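Local coordinates for hypothetical protein (Bacteroides caccae, PDB 4M8R) that is of unknown function but joins an N-terminal Ig-like domain to a WD40-like domain that probably folds as a beta-propeller, at residues T394-D399 with W405-D410; F307-A312 with E359-L364. All coordinates share one frame; numbering follows the deposited sequence.

Contact 1. Residues T394-D399 with W405-D410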
loop_
_atom_site.group_PDB
_atom_site.type_symbol
_atom_site.label_atom_id
_atom_site.label_comp_id
_atom_site.label_asym_id
_atom_site.label_seq_id
_atom_site.Cartn_x
_atom_site.Cartn_y
_atom_site.Cartn_z
ATOM N N THR A 394 -5.200 28.101 -28.549
ATOM C CA THR A 394 -3.995 27.942 -27.733
ATOM C C THR A 394 -4.228 26.908 -26.634
ATOM O O THR A 394 -5.307 26.853 -26.048
ATOM C CB THR A 394 -3.589 29.286 -27.089
ATOM O OG1 THR A 394 -3.540 30.302 -28.097
ATOM C CG2 THR A 394 -2.224 29.186 -26.405
ATOM N N THR A 395 -3.214 26.090 -26.368
ATOM C CA THR A 395 -3.256 25.112 -25.289
ATOM C C THR A 395 -2.191 25.486 -24.270
ATOM O O THR A 395 -1.032 25.686 -24.635
ATOM C CB THR A 395 -2.978 23.693 -25.813
ATOM O OG1 THR A 395 -3.763 23.454 -26.988
ATOM C CG2 THR A 395 -3.315 22.650 -24.758
ATOM N N SER A 396 -2.569 25.574 -22.997
ATOM C CA SER A 396 -1.637 26.039 -21.972
ATOM C C SER A 396 -1.890 25.433 -20.594
ATOM O O SER A 396 -3.036 25.222 -20.197
ATOM C CB SER A 396 -1.697 27.563 -21.880
ATOM O OG SER A 396 -0.483 28.083 -21.370
ATOM N N ASP A 397 -0.802 25.154 -19.880
ATOM C CA ASP A 397 -0.860 24.634 -18.512
ATOM C C ASP A 397 -0.682 25.768 -17.509
ATOM O O ASP A 397 0.176 26.628 -17.696
ATOM C CB ASP A 397 0.256 23.603 -18.264
ATOM C CG ASP A 397 -0.117 22.195 -18.696
ATOM O OD1 ASP A 397 -1.257 21.956 -19.160
ATOM O OD2 ASP A 397 0.750 21.312 -18.562
ATOM N N PHE A 398 -1.485 25.762 -16.451
ATOM C CA PHE A 398 -1.257 26.643 -15.310
ATOM C C PHE A 398 -0.766 25.817 -14.128
ATOM O O PHE A 398 -1.408 24.839 -13.747
ATOM C CB PHE A 398 -2.536 27.372 -14.917
ATOM C CG PHE A 398 -2.325 28.414 -13.857
ATOM C CD1 PHE A 398 -1.753 29.637 -14.178
ATOM C CD2 PHE A 398 -2.689 28.171 -12.540
ATOM C CE1 PHE A 398 -1.555 30.603 -13.205
ATOM C CE2 PHE A 398 -2.494 29.131 -11.563
ATOM C CZ PHE A 398 -1.929 30.350 -11.895
ATOM N N ASP A 399 0.367 26.215 -13.555
ATOM C CA ASP A 399 0.948 25.519 -12.411
ATOM C C ASP A 399 0.627 26.298 -11.139
ATOM O O ASP A 399 1.076 27.433 -10.967
ATOM C CB ASP A 399 2.463 25.365 -12.589
ATOM C CG ASP A 399 3.128 24.696 -11.402
ATOM O OD1 ASP A 399 2.863 23.504 -11.161
ATOM O OD2 ASP A 399 3.919 25.360 -10.702
ATOM N N TRP A 405 1.615 30.399 -16.429
ATOM C CA TRP A 405 1.159 29.641 -17.582
ATOM C C TRP A 405 2.365 29.163 -18.375
ATOM O O TRP A 405 3.440 29.764 -18.313
ATOM C CB TRP A 405 0.287 30.499 -18.492
ATOM C CG TRP A 405 -0.961 30.948 -17.856
ATOM C CD1 TRP A 405 -1.169 32.121 -17.199
ATOM C CD2 TRP A 405 -2.198 30.233 -17.806
ATOM N NE1 TRP A 405 -2.461 32.185 -16.741
ATOM C CE2 TRP A 405 -3.114 31.036 -17.101
ATOM C CE3 TRP A 405 -2.619 28.989 -18.290
ATOM C CZ2 TRP A 405 -4.430 30.637 -16.866
ATOM C CZ3 TRP A 405 -3.926 28.590 -18.056
ATOM C CH2 TRP A 405 -4.817 29.413 -17.351
ATOM N N THR A 406 2.179 28.073 -19.113
ATOM C CA THR A 406 3.202 27.566 -20.024
ATOM C C THR A 406 2.506 26.950 -21.237
ATOM O O THR A 406 1.786 25.954 -21.117
ATOM C CB THR A 406 4.100 26.517 -19.345
ATOM O OG1 THR A 406 4.230 26.821 -17.952
ATOM C CG2 THR A 406 5.471 26.496 -19.990
ATOM N N ASP A 407 2.716 27.557 -22.397
ATOM C CA ASP A 407 2.032 27.151 -23.618
ATOM C C ASP A 407 2.680 25.906 -24.226
ATOM O O ASP A 407 3.901 25.740 -24.175
ATOM C CB ASP A 407 2.059 28.289 -24.653
ATOM C CG ASP A 407 1.428 29.581 -24.141
ATOM O OD1 ASP A 407 0.504 29.532 -23.299
ATOM O OD2 ASP A 407 1.857 30.659 -24.596
ATOM N N TYR A 408 1.850 25.037 -24.797
ATOM C CA TYR A 408 2.318 23.948 -25.648
ATOM C C TYR A 408 2.576 24.510 -27.044
ATOM O O TYR A 408 1.639 24.926 -27.724
ATOM C CB TYR A 408 1.264 22.842 -25.728
ATOM C CG TYR A 408 1.055 22.078 -24.437
ATOM C CD1 TYR A 408 0.238 22.578 -23.429
ATOM C CD2 TYR A 408 1.670 20.848 -24.231
ATOM C CE1 TYR A 408 0.047 21.880 -22.248
ATOM C CE2 TYR A 408 1.486 20.140 -23.057
ATOM C CZ TYR A 408 0.677 20.658 -22.069
ATOM O OH TYR A 408 0.498 19.947 -20.909
ATOM N N THR A 409 3.836 24.533 -27.471
ATOM C CA THR A 409 4.192 25.123 -28.763
ATOM C C THR A 409 3.824 24.254 -29.976
ATOM O O THR A 409 3.709 24.766 -31.088
ATOM C CB THR A 409 5.694 25.471 -28.820
ATOM O OG1 THR A 409 6.463 24.356 -28.355
ATOM C CG2 THR A 409 5.991 26.691 -27.953
ATOM N N ASP A 410 3.641 22.951 -29.769
ATOM C CA ASP A 410 3.205 22.057 -30.851
ATOM C C ASP A 410 1.722 22.191 -31.183
ATOM O O ASP A 410 1.274 21.711 -32.224
ATOM C CB ASP A 410 3.474 20.594 -30.481
ATOM C CG ASP A 410 4.948 20.257 -30.445
ATOM O OD1 ASP A 410 5.774 21.069 -30.922
ATOM O OD2 ASP A 410 5.279 19.161 -29.943
#
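F398 and W405 form the tightly packed end of this antiparallel hairpin, a non-hydrogen-bonded pair whose aromatic side chains lie on the same face of the sheet. With CG anti to the backbone N (chi1 -173°), the F398 ring turns its edge to the indole, and F398 CD1 comes within 3.5 Å of W405 CE2. F398 CB sits over the same indole, 3.7 Å from the centroid of its six-membered ring, in a CH-pi contact. Next along the ladder, D397 and T406 make the hydrogen-bonded pair: T406 N gives a 2.8 Å bond to D397 O, and D397 N donates to T406 O. The far end is looser and wetter: buried S396 OG donates to D407 OD1 at 2.6 Å, on the anti side of a solvent-exposed carboxylate, and the chain runs out through exposed T409 and D410. On the other face the Y408 ring stands nearly perpendicular to the D397 carboxylate; a weak bond of 2.7 Å runs from Y408 OH to D397 OD2, while T383 holds D397 OD1 and R375 also bonds the tyrosine hydroxyl. D410 N bonds E136 of the second subunit, whose T137 packs on D397, T406 and Y408. Strand 404-407 edges its four-stranded sheet within this chain, 394-399 pairs on its other side with strand 381-387, and W405 reaches A362 and L364 of strand 355-364.

Contact 2. Residues F307-A312 with E359-L364. With EDO (1,2-ethanediol), chain H.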
loop_
_atom_site.group_PDB
_atom_site.type_symbol
_atom_site.label_atom_id
_atom_site.label_comp_id
_atom_site.label_asym_id
_atom_site.label_seq_id
_atom_site.Cartn_x
_atom_site.Cartn_y
_atom_site.Cartn_z
ATOM N N PHE A 307 -13.624 23.411 -12.411
ATOM C CA PHE A 307 -12.337 22.733 -12.505
ATOM C C PHE A 307 -11.835 22.297 -11.140
ATOM O O PHE A 307 -12.370 22.700 -10.110
ATOM C CB PHE A 307 -11.298 23.647 -13.158
ATOM C CG PHE A 307 -10.985 24.878 -12.354
ATOM C CD1 PHE A 307 -10.059 24.832 -11.322
ATOM C CD2 PHE A 307 -11.617 26.080 -12.626
ATOM C CE1 PHE A 307 -9.771 25.962 -10.577
ATOM C CE2 PHE A 307 -11.329 27.214 -11.886
ATOM C CZ PHE A 307 -10.410 27.157 -10.860
ATOM N N TYR A 308 -10.803 21.461 -11.151
ATOM C CA TYR A 308 -10.077 21.131 -9.937
ATOM C C TYR A 308 -8.589 21.011 -10.209
ATOM O O TYR A 308 -8.184 20.694 -11.321
ATOM C CB TYR A 308 -10.599 19.830 -9.323
ATOM C CG TYR A 308 -10.191 18.565 -10.043
ATOM C CD1 TYR A 308 -10.918 18.089 -11.133
ATOM C CD2 TYR A 308 -9.094 17.826 -9.612
ATOM C CE1 TYR A 308 -10.557 16.920 -11.783
ATOM C CE2 TYR A 308 -8.722 16.658 -10.252
ATOM C CZ TYR A 308 -9.452 16.211 -11.340
ATOM O OH TYR A 308 -9.073 15.057 -11.976
ATOM N N PHE A 309 -7.789 21.285 -9.184
ATOM C CA PHE A 309 -6.367 20.948 -9.175
ATOM C C PHE A 309 -6.174 19.753 -8.250
ATOM O O PHE A 309 -6.590 19.804 -7.101
ATOM C CB PHE A 309 -5.537 22.098 -8.604
ATOM C CG PHE A 309 -5.424 23.293 -9.502
ATOM C CD1 PHE A 309 -6.390 24.283 -9.480
ATOM C CD2 PHE A 309 -4.323 23.448 -10.334
ATOM C CE1 PHE A 309 -6.273 25.400 -10.293
ATOM C CE2 PHE A 309 -4.201 24.560 -11.150
ATOM C CZ PHE A 309 -5.179 25.540 -11.129
ATOM N N GLY A 310 -5.553 18.688 -8.744
ATOM C CA GLY A 310 -5.140 17.575 -7.893
ATOM C C GLY A 310 -3.790 17.898 -7.281
ATOM O O GLY A 310 -2.800 18.010 -8.000
HETATM N N MSE A 311 -3.750 18.064 -5.959
HETATM C CA MSE A 311 -2.535 18.519 -5.262
HETATM C C MSE A 311 -1.638 17.385 -4.823
HETATM O O MSE A 311 -0.567 17.621 -4.268
HETATM C CB MSE A 311 -2.935 19.358 -4.053
HETATM C CG MSE A 311 -3.853 20.515 -4.438
HETATM SE SE MSE A 311 -3.011 21.703 -5.758
HETATM C CE MSE A 311 -1.495 22.362 -4.686
ATOM N N ALA A 312 -2.077 16.149 -5.056
ATOM C CA ALA A 312 -1.230 14.966 -4.906
ATOM C C ALA A 312 -1.693 13.908 -5.895
ATOM O O ALA A 312 -2.778 14.025 -6.469
ATOM C CB ALA A 312 -1.312 14.422 -3.493
ATOM N N GLU A 359 -11.327 35.728 -4.995
ATOM C CA GLU A 359 -10.807 36.580 -6.060
ATOM C C GLU A 359 -9.952 35.720 -6.986
ATOM O O GLU A 359 -9.433 34.687 -6.556
ATOM C CB GLU A 359 -9.992 37.740 -5.490
ATOM C CG GLU A 359 -10.833 38.812 -4.803
ATOM C CD GLU A 359 -11.488 39.795 -5.764
ATOM O OE1 GLU A 359 -11.360 39.630 -6.997
ATOM O OE2 GLU A 359 -12.136 40.748 -5.283
ATOM N N PRO A 360 -9.816 36.119 -8.264
ATOM C CA PRO A 360 -9.129 35.231 -9.204
ATOM C C PRO A 360 -7.666 35.006 -8.840
ATOM O O PRO A 360 -7.021 35.905 -8.316
ATOM C CB PRO A 360 -9.231 35.970 -10.550
ATOM C CG PRO A 360 -10.165 37.110 -10.344
ATOM C CD PRO A 360 -10.189 37.402 -8.878
ATOM N N PHE A 361 -7.167 33.800 -9.092
ATOM C CA PHE A 361 -5.731 33.526 -9.001
ATOM C C PHE A 361 -5.088 33.616 -10.387
ATOM O O PHE A 361 -3.865 33.627 -10.509
ATOM C CB PHE A 361 -5.463 32.156 -8.353
ATOM C CG PHE A 361 -6.022 30.991 -9.124
ATOM C CD1 PHE A 361 -5.309 30.429 -10.173
ATOM C CD2 PHE A 361 -7.251 30.445 -8.787
ATOM C CE1 PHE A 361 -5.819 29.352 -10.879
ATOM C CE2 PHE A 361 -7.765 29.372 -9.488
ATOM C CZ PHE A 361 -7.047 28.824 -10.535
ATOM N N ALA A 362 -5.923 33.652 -11.425
ATOM C CA ALA A 362 -5.470 33.831 -12.799
ATOM C C ALA A 362 -6.586 34.463 -13.622
ATOM O O ALA A 362 -7.758 34.125 -13.456
ATOM C CB ALA A 362 -5.057 32.499 -13.403
ATOM N N GLN A 363 -6.205 35.379 -14.506
ATOM C CA GLN A 363 -7.146 36.155 -15.310
ATOM C C GLN A 363 -6.524 36.336 -16.688
ATOM O O GLN A 363 -5.361 36.717 -16.797
ATOM C CB GLN A 363 -7.406 37.516 -14.639
ATOM C CG GLN A 363 -7.971 38.626 -15.536
ATOM C CD GLN A 363 -9.469 38.846 -15.383
ATOM O OE1 GLN A 363 -9.963 39.075 -14.276
ATOM N NE2 GLN A 363 -10.198 38.805 -16.501
ATOM N N LEU A 364 -7.294 36.052 -17.735
ATOM C CA LEU A 364 -6.812 36.220 -19.105
ATOM C C LEU A 364 -7.780 37.061 -19.923
ATOM O O LEU A 364 -8.797 36.556 -20.398
ATOM C CB LEU A 364 -6.613 34.857 -19.757
ATOM C CG LEU A 364 -5.527 34.014 -19.089
ATOM C CD1 LEU A 364 -5.615 32.583 -19.574
ATOM C CD2 LEU A 364 -4.143 34.588 -19.355
HETATM C C1 EDO H . -12.520 20.146 -15.201
HETATM O O1 EDO H . -13.060 19.336 -16.248
HETATM C C2 EDO H . -11.169 19.573 -14.799
HETATM O O2 EDO H . -10.515 20.402 -13.828
#
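F361 projects its ring from one side toward F307 and F309, which reach out from the opposite direction, and the three phenylalanines form an aromatic cluster spanning widely separated backbones: the CA atoms of F309 and F361 are 12.6 Å apart. F307 and F361 touch at their outer carbons, planes turned 77° against each other with no overlap of faces, and F307 CZ lies 3.7 Å from F361 CE2. F309 approaches the end of the same ring, its CE1 lying 3.5 Å from F361 CZ; these two planes are inclined at 67°, with F361 CZ near the plane of the F309 ring. F361 CG lies between its backbone N and carbonyl carbon (chi1 62°), which swings the ring toward strand 303-310. W400 adds edge-to-face contacts with both F309 and F361, and L345 of strand 340-348 touches F307 and F361. Replacing F361 with alanine would probably open a gap beyond the rims of F307 and F309 and leave W400 without one of its ring partners. Beside the cluster, a 1,2-ethanediol, probably from the crystallisation liquor, accepts a 2.9 Å bond from Y308 N at its O2. Between the segments themselves the contact is wholly apolar, so 303-310 and 355-364, the outermost strands of one antiparallel sheet, meet here through van der Waals contact of aromatic rims, without a directional polar bond.

How the contacts relate
Contact 1 joins adjacent strands of one sheet, while contact 2 links the two outermost strands of another through side chains alone. The sheets face each other where F398 CE2 packs 3.4 Å from F361 CD1, and F398 O approaches F309 CE2 at 3.8 Å, so the aromatic end of 394-399 with 405-410 extends the cluster of 307-312 with 359-364. Such layering of four-stranded antiparallel sheets is consistent with neighbouring blades of a propeller. Contact 2 is buried and apolar; contact 1 is only partly buried, combining backbone pairing and an aromatic end with carboxylate and hydroxyl bonds. Both contacts also touch the second subunit.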